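Local coordinates for DnaD domain protein (Enterococcus faecalis, PDB 2I5U) that is of unknown function but belongs to the DnaB/DnaD family, whose members act in starting DNA replication, and is seen here as its DnaD domain, at residues D25-D30 with R58-I63; V46-I51 with K68-R73. One frame throughout, in Å; residues are numbered along the deposited sequence.

Interaction 1 (D25-D30 with R58-I63)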
ATOM      1  N   ASP A  25      -1.400   1.434   7.629  1.00 18.09           N
ATOM      2  CA  ASP A  25      -1.007   2.550   8.515  1.00 19.42           C
ATOM      3  C   ASP A  25       0.453   2.401   8.912  1.00 20.00           C
ATOM      4  O   ASP A  25       1.220   3.379   8.930  1.00 20.60           O
ATOM      5  CB  ASP A  25      -1.840   2.581   9.805  1.00 19.73           C
ATOM      6  CG  ASP A  25      -3.217   3.166   9.621  1.00 23.46           C
ATOM      7  OD1 ASP A  25      -3.432   3.882   8.635  1.00 27.53           O
ATOM      8  OD2 ASP A  25      -4.080   2.936  10.518  1.00 27.80           O
ATOM      9  N   TYR A  26       0.839   1.176   9.225  1.00 19.42           N
ATOM     10  CA  TYR A  26       2.204   0.874   9.632  1.00 20.41           C
ATOM     11  C   TYR A  26       3.162   1.061   8.457  1.00 19.53           C
ATOM     12  O   TYR A  26       4.272   1.550   8.635  1.00 20.02           O
ATOM     13  CB  TYR A  26       2.301  -0.529  10.224  1.00 21.63           C
ATOM     14  CG  TYR A  26       3.367  -0.617  11.251  1.00 25.10           C
ATOM     15  CD1 TYR A  26       3.128  -0.204  12.565  1.00 26.53           C
ATOM     16  CD2 TYR A  26       4.649  -1.015  10.907  1.00 26.12           C
ATOM     17  CE1 TYR A  26       4.124  -0.238  13.507  1.00 27.82           C
ATOM     18  CE2 TYR A  26       5.651  -1.061  11.855  1.00 26.47           C
ATOM     19  CZ  TYR A  26       5.376  -0.667  13.147  1.00 27.83           C
ATOM     20  OH  TYR A  26       6.357  -0.674  14.099  1.00 27.82           O
ATOM     21  N   TRP A  27       2.714   0.742   7.240  1.00 19.21           N
ATOM     22  CA  TRP A  27       3.542   0.943   6.052  1.00 19.37           C
ATOM     23  C   TRP A  27       3.789   2.417   5.806  1.00 20.09           C
ATOM     24  O   TRP A  27       4.897   2.805   5.448  1.00 20.05           O
ATOM     25  CB  TRP A  27       2.885   0.320   4.810  1.00 19.38           C
ATOM     26  CG  TRP A  27       3.371  -1.056   4.527  1.00 18.91           C
ATOM     27  CD1 TRP A  27       2.644  -2.225   4.534  1.00 19.86           C
ATOM     28  CD2 TRP A  27       4.693  -1.408   4.170  1.00 20.00           C
ATOM     29  NE1 TRP A  27       3.455  -3.276   4.212  1.00 18.68           N
ATOM     30  CE2 TRP A  27       4.724  -2.803   3.990  1.00 18.32           C
ATOM     31  CE3 TRP A  27       5.879  -0.675   4.020  1.00 19.19           C
ATOM     32  CZ2 TRP A  27       5.898  -3.486   3.649  1.00 20.04           C
ATOM     33  CZ3 TRP A  27       7.040  -1.345   3.669  1.00 20.03           C
ATOM     34  CH2 TRP A  27       7.042  -2.744   3.499  1.00 19.89           C
ATOM     35  N   ILE A  28       2.766   3.240   5.994  1.00 20.68           N
ATOM     36  CA  ILE A  28       2.929   4.684   5.848  1.00 21.12           C
ATOM     37  C   ILE A  28       3.983   5.183   6.845  1.00 21.09           C
ATOM     38  O   ILE A  28       4.890   5.960   6.473  1.00 21.49           O
ATOM     39  CB  ILE A  28       1.583   5.442   6.028  1.00 20.98           C
ATOM     40  CG1 ILE A  28       0.660   5.158   4.842  1.00 21.07           C
ATOM     41  CG2 ILE A  28       1.823   6.950   6.170  1.00 20.64           C
ATOM     42  CD1 ILE A  28      -0.762   5.611   5.066  1.00 22.04           C
ATOM     43  N   SER A  29       3.887   4.722   8.092  0.50 21.32           N
ATOM     44  CA  SER A  29       4.866   5.076   9.126  0.50 21.67           C
ATOM     45  C   SER A  29       6.278   4.636   8.743  1.00 21.23           C
ATOM     46  O   SER A  29       7.261   5.379   8.973  1.00 20.73           O
ATOM     47  CB  SER A  29       4.470   4.455  10.458  1.00 22.58           C
ATOM     48  OG  SER A  29       3.342   5.123  11.001  0.50 25.78           O
ATOM     49  N   ASP A  30       6.397   3.443   8.166  1.00 20.39           N
ATOM     50  CA  ASP A  30       7.701   2.897   7.820  1.00 21.49           C
ATOM     51  C   ASP A  30       8.356   3.666   6.676  1.00 21.62           C
ATOM     52  O   ASP A  30       9.564   3.919   6.704  1.00 20.70           O
ATOM     53  CB  ASP A  30       7.630   1.392   7.537  1.00 21.80           C
ATOM     54  CG  ASP A  30       7.610   0.552   8.812  1.00 24.41           C
ATOM     55  OD1 ASP A  30       7.845   1.093   9.921  1.00 27.63           O
ATOM     56  OD2 ASP A  30       7.372  -0.660   8.704  1.00 27.19           O
ATOM     57  N   ARG A  58      -4.915  -9.715  -6.184  1.00 16.28           N
ATOM     58  CA  ARG A  58      -5.556  -8.737  -5.362  1.00 16.22           C
ATOM     59  C   ARG A  58      -5.608  -9.217  -3.923  1.00 16.10           C
ATOM     60  O   ARG A  58      -6.673  -9.563  -3.380  1.00 16.70           O
ATOM     61  CB  ARG A  58      -6.937  -8.404  -5.888  1.00 16.43           C
ATOM     62  CG  ARG A  58      -6.877  -7.639  -7.192  1.00 16.34           C
ATOM     63  CD  ARG A  58      -8.208  -7.447  -7.796  1.00 16.68           C
ATOM     64  NE  ARG A  58      -8.684  -8.640  -8.475  1.00 16.61           N
ATOM     65  CZ  ARG A  58      -9.829  -8.708  -9.147  1.00 15.19           C
ATOM     66  NH1 ARG A  58     -10.664  -7.664  -9.134  1.00 15.85           N
ATOM     67  NH2 ARG A  58     -10.172  -9.826  -9.786  1.00 16.30           N
ATOM     68  N   ASN A  59      -4.442  -9.189  -3.297  1.00 16.30           N
ATOM     69  CA  ASN A  59      -4.309  -9.580  -1.877  1.00 16.26           C
ATOM     70  C   ASN A  59      -3.142  -8.866  -1.230  1.00 16.54           C
ATOM     71  O   ASN A  59      -2.227  -8.378  -1.903  1.00 16.20           O
ATOM     72  CB  ASN A  59      -4.155 -11.088  -1.729  1.00 16.43           C
ATOM     73  CG  ASN A  59      -2.930 -11.615  -2.441  1.00 16.58           C
ATOM     74  OD1 ASN A  59      -1.805 -11.455  -1.964  1.00 20.62           O
ATOM     75  ND2 ASN A  59      -3.140 -12.243  -3.577  1.00 20.07           N
ATOM     76  N   TYR A  60      -3.197  -8.785   0.089  1.00 15.78           N
ATOM     77  CA  TYR A  60      -2.179  -8.061   0.844  1.00 15.93           C
ATOM     78  C   TYR A  60      -0.795  -8.677   0.670  1.00 16.51           C
ATOM     79  O   TYR A  60       0.205  -7.965   0.636  1.00 17.61           O
ATOM     80  CB  TYR A  60      -2.549  -7.965   2.324  1.00 16.97           C
ATOM     81  CG  TYR A  60      -1.482  -7.277   3.122  1.00 16.65           C
ATOM     82  CD1 TYR A  60      -1.321  -5.912   3.059  1.00 17.30           C
ATOM     83  CD2 TYR A  60      -0.600  -7.996   3.929  1.00 16.58           C
ATOM     84  CE1 TYR A  60      -0.316  -5.261   3.787  1.00 18.58           C
ATOM     85  CE2 TYR A  60       0.384  -7.363   4.654  1.00 17.53           C
ATOM     86  CZ  TYR A  60       0.544  -5.998   4.567  1.00 18.53           C
ATOM     87  OH  TYR A  60       1.548  -5.405   5.338  1.00 19.98           O
ATOM     88  N   ASN A  61      -0.723 -10.001   0.621  1.00 16.75           N
ATOM     89  CA  ASN A  61       0.588 -10.649   0.495  1.00 16.49           C
ATOM     90  C   ASN A  61       1.367 -10.125  -0.703  1.00 16.41           C
ATOM     91  O   ASN A  61       2.541  -9.812  -0.599  1.00 17.99           O
ATOM     92  CB  ASN A  61       0.449 -12.168   0.420  1.00 16.72           C
ATOM     93  CG  ASN A  61       0.055 -12.797   1.753  1.00 16.30           C
ATOM     94  OD1 ASN A  61       0.448 -12.324   2.827  1.00 18.77           O
ATOM     95  ND2 ASN A  61      -0.666 -13.895   1.683  1.00 18.33           N
ATOM     96  N   TYR A  62       0.688 -10.008  -1.829  1.00 16.77           N
ATOM     97  CA  TYR A  62       1.340  -9.579  -3.062  1.00 17.23           C
ATOM     98  C   TYR A  62       1.770  -8.111  -2.945  1.00 17.24           C
ATOM     99  O   TYR A  62       2.900  -7.732  -3.325  1.00 18.04           O
ATOM    100  CB  TYR A  62       0.384  -9.753  -4.233  1.00 18.07           C
ATOM    101  CG  TYR A  62       1.007  -9.542  -5.597  1.00 18.09           C
ATOM    102  CD1 TYR A  62       1.616 -10.589  -6.272  1.00 20.20           C
ATOM    103  CD2 TYR A  62       0.894  -8.328  -6.247  1.00 18.22           C
ATOM    104  CE1 TYR A  62       2.148 -10.404  -7.525  1.00 20.17           C
ATOM    105  CE2 TYR A  62       1.432  -8.143  -7.495  1.00 19.08           C
ATOM    106  CZ  TYR A  62       2.068  -9.181  -8.120  1.00 19.07           C
ATOM    107  OH  TYR A  62       2.598  -9.021  -9.407  1.00 21.72           O
ATOM    108  N   ILE A  63       0.891  -7.294  -2.370  1.00 16.54           N
ATOM    109  CA  ILE A  63       1.193  -5.877  -2.186  1.00 17.05           C
ATOM    110  C   ILE A  63       2.356  -5.676  -1.211  1.00 17.24           C
ATOM    111  O   ILE A  63       3.236  -4.851  -1.443  1.00 16.77           O
ATOM    112  CB  ILE A  63      -0.072  -5.109  -1.725  1.00 16.66           C
ATOM    113  CG1 ILE A  63      -1.107  -5.110  -2.853  1.00 17.70           C
ATOM    114  CG2 ILE A  63       0.278  -3.705  -1.303  1.00 18.03           C
ATOM    115  CD1 ILE A  63      -2.486  -4.866  -2.370  1.00 18.23           C
TER

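Interaction 2 (V46-I51 with K68-R73)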
ATOM      1  N   VAL A  46      -1.018   3.189  -3.037  1.00 17.01           N
ATOM      2  CA  VAL A  46      -1.982   3.206  -4.133  1.00 17.00           C
ATOM      3  C   VAL A  46      -1.379   2.558  -5.380  1.00 17.09           C
ATOM      4  O   VAL A  46      -2.042   1.739  -6.051  1.00 16.85           O
ATOM      5  CB  VAL A  46      -2.448   4.625  -4.453  1.00 16.75           C
ATOM      6  CG1 VAL A  46      -3.258   4.637  -5.751  1.00 16.96           C
ATOM      7  CG2 VAL A  46      -3.279   5.192  -3.302  1.00 17.06           C
ATOM      8  N   LYS A  47      -0.139   2.922  -5.707  1.00 17.78           N
ATOM      9  CA  LYS A  47       0.527   2.351  -6.878  1.00 17.44           C
ATOM     10  C   LYS A  47       0.705   0.825  -6.759  1.00 17.26           C
ATOM     11  O   LYS A  47       0.517   0.099  -7.728  1.00 17.47           O
ATOM     12  CB  LYS A  47       1.880   3.022  -7.117  1.00 18.55           C
ATOM     13  CG  LYS A  47       2.616   2.519  -8.337  1.00 21.06           C
ATOM     14  CD  LYS A  47       1.982   3.026  -9.622  1.00 28.41           C
ATOM     15  CE  LYS A  47       2.078   2.026 -10.760  1.00 31.99           C
ATOM     16  NZ  LYS A  47       0.908   1.100 -10.751  1.00 34.18           N
ATOM     17  N   ALA A  48       1.115   0.343  -5.584  1.00 16.68           N
ATOM     18  CA  ALA A  48       1.258  -1.099  -5.374  1.00 16.62           C
ATOM     19  C   ALA A  48      -0.101  -1.783  -5.563  1.00 16.32           C
ATOM     20  O   ALA A  48      -0.178  -2.869  -6.116  1.00 17.16           O
ATOM     21  CB  ALA A  48       1.833  -1.410  -3.979  1.00 17.40           C
ATOM     22  N   ILE A  49      -1.173  -1.164  -5.100  1.00 16.84           N
ATOM     23  CA  ILE A  49      -2.509  -1.755  -5.290  1.00 17.08           C
ATOM     24  C   ILE A  49      -2.878  -1.826  -6.766  1.00 17.24           C
ATOM     25  O   ILE A  49      -3.396  -2.858  -7.249  1.00 17.42           O
ATOM     26  CB  ILE A  49      -3.587  -0.983  -4.495  1.00 17.83           C
ATOM     27  CG1 ILE A  49      -3.354  -1.219  -3.006  1.00 17.77           C
ATOM     28  CG2 ILE A  49      -4.983  -1.434  -4.874  1.00 18.03           C
ATOM     29  CD1 ILE A  49      -4.203  -0.297  -2.069  1.00 17.62           C
ATOM     30  N   GLU A  50      -2.558  -0.777  -7.503  1.00 17.43           N
ATOM     31  CA  GLU A  50      -2.767  -0.771  -8.966  1.00 18.37           C
ATOM     32  C   GLU A  50      -2.003  -1.898  -9.647  1.00 16.85           C
ATOM     33  O   GLU A  50      -2.531  -2.583 -10.533  1.00 17.44           O
ATOM     34  CB  GLU A  50      -2.329   0.564  -9.564  1.00 18.27           C
ATOM     35  CG  GLU A  50      -3.288   1.682  -9.226  1.00 22.60           C
ATOM     36  CD  GLU A  50      -2.916   3.005  -9.848  1.00 23.94           C
ATOM     37  OE1 GLU A  50      -1.717   3.359  -9.835  1.00 30.06           O
ATOM     38  OE2 GLU A  50      -3.841   3.705 -10.337  1.00 32.06           O
ATOM     39  N   ILE A  51      -0.759  -2.100  -9.228  1.00 16.57           N
ATOM     40  CA  ILE A  51       0.071  -3.195  -9.779  1.00 16.75           C
ATOM     41  C   ILE A  51      -0.576  -4.563  -9.498  1.00 16.10           C
ATOM     42  O   ILE A  51      -0.644  -5.420 -10.368  1.00 16.55           O
ATOM     43  CB  ILE A  51       1.505  -3.123  -9.208  1.00 16.50           C
ATOM     44  CG1 ILE A  51       2.253  -1.912  -9.780  1.00 17.71           C
ATOM     45  CG2 ILE A  51       2.281  -4.386  -9.507  1.00 16.85           C
ATOM     46  CD1 ILE A  51       3.534  -1.548  -9.051  1.00 18.88           C
ATOM     47  N   LYS A  68       7.896  -4.052   0.384  1.00 19.78           N
ATOM     48  CA  LYS A  68       9.169  -4.389   1.067  1.00 21.15           C
ATOM     49  C   LYS A  68      10.349  -4.078   0.185  1.00 21.26           C
ATOM     50  O   LYS A  68      11.422  -3.634   0.676  1.00 19.98           O
ATOM     51  CB  LYS A  68       9.227  -5.866   1.442  1.00 21.66           C
ATOM     52  CG  LYS A  68       8.386  -6.236   2.619  1.00 23.50           C
ATOM     53  CD  LYS A  68       8.548  -7.702   2.955  1.00 24.68           C
ATOM     54  CE  LYS A  68       7.609  -8.130   4.075  1.00 26.51           C
ATOM     55  NZ  LYS A  68       7.633  -9.621   4.357  1.00 29.59           N
ATOM     56  N   ASP A  69      10.199  -4.361  -1.113  0.50 21.49           N
ATOM     57  CA  ASP A  69      11.230  -4.042  -2.102  0.50 22.13           C
ATOM     58  C   ASP A  69      11.496  -2.551  -2.085  0.50 22.46           C
ATOM     59  O   ASP A  69      12.621  -2.107  -1.864  0.50 22.62           O
ATOM     60  CB  ASP A  69      10.790  -4.428  -3.519  0.50 21.95           C
ATOM     61  CG  ASP A  69      10.752  -5.912  -3.740  0.50 23.00           C
ATOM     62  OD1 ASP A  69      11.479  -6.643  -3.047  0.50 23.06           O
ATOM     63  OD2 ASP A  69      10.005  -6.353  -4.636  0.50 25.12           O
ATOM     64  N   TRP A  70      10.434  -1.784  -2.289  1.00 22.41           N
ATOM     65  CA  TRP A  70      10.551  -0.342  -2.395  1.00 22.32           C
ATOM     66  C   TRP A  70      11.150   0.275  -1.132  1.00 22.57           C
ATOM     67  O   TRP A  70      11.971   1.204  -1.211  1.00 22.55           O
ATOM     68  CB  TRP A  70       9.170   0.256  -2.693  1.00 21.94           C
ATOM     69  CG  TRP A  70       8.633  -0.132  -4.051  1.00 21.21           C
ATOM     70  CD1 TRP A  70       9.294  -0.805  -5.034  1.00 21.92           C
ATOM     71  CD2 TRP A  70       7.328   0.159  -4.575  1.00 21.09           C
ATOM     72  NE1 TRP A  70       8.485  -0.977  -6.122  1.00 21.71           N
ATOM     73  CE2 TRP A  70       7.270  -0.389  -5.873  1.00 20.90           C
ATOM     74  CE3 TRP A  70       6.201   0.812  -4.064  1.00 20.82           C
ATOM     75  CZ2 TRP A  70       6.139  -0.268  -6.694  1.00 21.16           C
ATOM     76  CZ3 TRP A  70       5.062   0.923  -4.881  1.00 20.42           C
ATOM     77  CH2 TRP A  70       5.042   0.380  -6.171  1.00 21.03           C
ATOM     78  N   GLU A  71      10.776  -0.259   0.023  1.00 22.62           N
ATOM     79  CA  GLU A  71      11.247   0.270   1.305  1.00 23.09           C
ATOM     80  C   GLU A  71      12.744   0.058   1.480  1.00 24.09           C
ATOM     81  O   GLU A  71      13.469   0.992   1.865  1.00 22.66           O
ATOM     82  CB  GLU A  71      10.505  -0.397   2.462  1.00 23.06           C
ATOM     83  CG  GLU A  71      11.008   0.037   3.838  1.00 22.75           C
ATOM     84  CD  GLU A  71      10.505  -0.842   4.950  1.00 22.84           C
ATOM     85  OE1 GLU A  71      10.318  -2.063   4.724  1.00 22.11           O
ATOM     86  OE2 GLU A  71      10.312  -0.322   6.085  1.00 25.14           O
ATOM     87  N   GLN A  72      13.215  -1.154   1.195  1.00 24.55           N
ATOM     88  CA  GLN A  72      14.646  -1.452   1.323  1.00 25.48           C
ATOM     89  C   GLN A  72      15.488  -0.652   0.328  1.00 26.07           C
ATOM     90  O   GLN A  72      16.614  -0.235   0.650  1.00 24.97           O
ATOM     91  CB  GLN A  72      14.921  -2.962   1.193  1.00 25.60           C
ATOM     92  CG  GLN A  72      14.555  -3.598  -0.139  1.00 26.75           C
ATOM     93  CD  GLN A  72      15.669  -3.559  -1.161  1.00 28.80           C
ATOM     94  OE1 GLN A  72      16.818  -3.213  -0.845  1.00 24.89           O
ATOM     95  NE2 GLN A  72      15.343  -3.940  -2.404  1.00 29.06           N
ATOM     96  N   ARG A  73      14.958  -0.435  -0.873  1.00 26.91           N
ATOM     97  CA  ARG A  73      15.663   0.375  -1.884  1.00 28.64           C
ATOM     98  C   ARG A  73      15.678   1.854  -1.492  1.00 29.06           C
ATOM     99  O   ARG A  73      16.525   2.619  -1.964  1.00 29.64           O
ATOM    100  CB  ARG A  73      15.028   0.205  -3.274  1.00 28.57           C
ATOM    101  CG  ARG A  73      15.138  -1.216  -3.846  1.00 30.03           C
ATOM    102  CD  ARG A  73      15.233  -1.226  -5.373  1.00 31.60           C
ATOM    103  NE  ARG A  73      14.400  -2.259  -6.007  1.00 34.54           N
ATOM    104  CZ  ARG A  73      14.294  -2.434  -7.330  1.00 35.48           C
ATOM    105  NH1 ARG A  73      13.504  -3.391  -7.820  1.00 36.12           N
ATOM    106  NH2 ARG A  73      14.965  -1.650  -8.169  1.00 36.08           N
TER

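Interaction 1 (D25-D30 with R58-I63)
Trp27 of helix 18-32 and Tyr60 in the first turn of helix 60-73 make the contact between these segments. Its polar part is one weak hydrogen bond. Trp27 NE1 donates to Tyr60 OH over 3.1 Å, but the angle at the hydrogen is only 130°. The hydroxyl lies at the indole edge, near the plane of the ring. The same N-H also has a weak bond to the side-chain oxygen of Asn64, so the N-H of this buried tryptophan is divided between two weakly bound acceptors.

The apolar part is slight. Trp27 CD1 is 4.3 Å from Tyr60 CE1, and the two side chains meet at a slant and do not stack. With CG anti to the backbone N (chi1 177°), the phenol of Tyr60 extends toward helix 18-32 and brings OH to the indole. Phe24 meets the Tyr60 ring edge-to-face, and Phe31 meets the Trp27 ring with the planes at about 30°.

A capping bond closes the start of helix 60-73. Asn59 is the N-cap residue, and its OD1 accepts from Tyr62 N at 2.9 Å.

The arrangement is an asparagine N-cap at the start of helix 60-73, with the next residue, Tyr60, packing against helix 18-32 in the all-helical DnaD domain.

Interaction 2 (V46-I51 with K68-R73)
Trp70 of helix 60-73 points its indole at helix 38-55 and meets three residues there: Lys47, Ala48 and Ile51. The six-membered part of the indole does the touching. Ile51 comes closest, with CD1 3.7 Å from Trp70 CZ2. This methyl sits at the ring edge, near its plane, and the two side chains approach from opposite directions. Ala48 CB lies 4.1 Å from Trp70 CZ3, and the backbone N of Ala48 is also near, 4.0 Å from Trp70 CH2. Lys47 adds its aliphatic part: CG is 3.9 Å from Trp70 CH2, and its chain crosses the indole at about a right angle.

The next shell sets these groups in place. Trp70 CG stands anti to its carbonyl carbon (chi1 -66°), and the indole extends toward helix 38-55. Here the short helix axes come no nearer than 12.3 Å, at 141° between their directions. The indole spans much of this separation. Lys47 bends away past CG, and its NZ forms a salt bridge to Glu50 OE1 at 3.6 Å, three residues on in the same helix. The charged end leads away from the indole, and CG is the part that touches it.

Farther out, Phe75 packs against Trp70 with the ring planes at about 45°. Ala48 also rests on Ile63 and Leu67, and Ile51 on Ile66, so the same helix pair is joined over further turns.

No hydrogen bond crosses between the two segments. The attraction is that of apolar contact, with carbon groups packed against the six-membered ring of the indole, and the lysine charge is probably offset by Glu50 within its own helix.

How the interactions relate
Both interactions use helix 60-73, near its start in interaction 1 and near its end in interaction 2. It meets helix 18-32 in one and helix 38-55 in the other. The centre of interaction 1 lies nearer the chain centre, about 4 Å away against about 7 Å, and each is partly buried. Each depends on a tryptophan, but the chemistry differs: interaction 1 has a weak polar bond, while interaction 2 is apolar and reaches an exposed lysine at its margin. The two also touch. Trp27 CH2 packs on Lys68 N at 3.5 Å, and Glu71 packs against Trp27 and Asp30. Together they link helices 18-32 and 38-55 through helix 60-73.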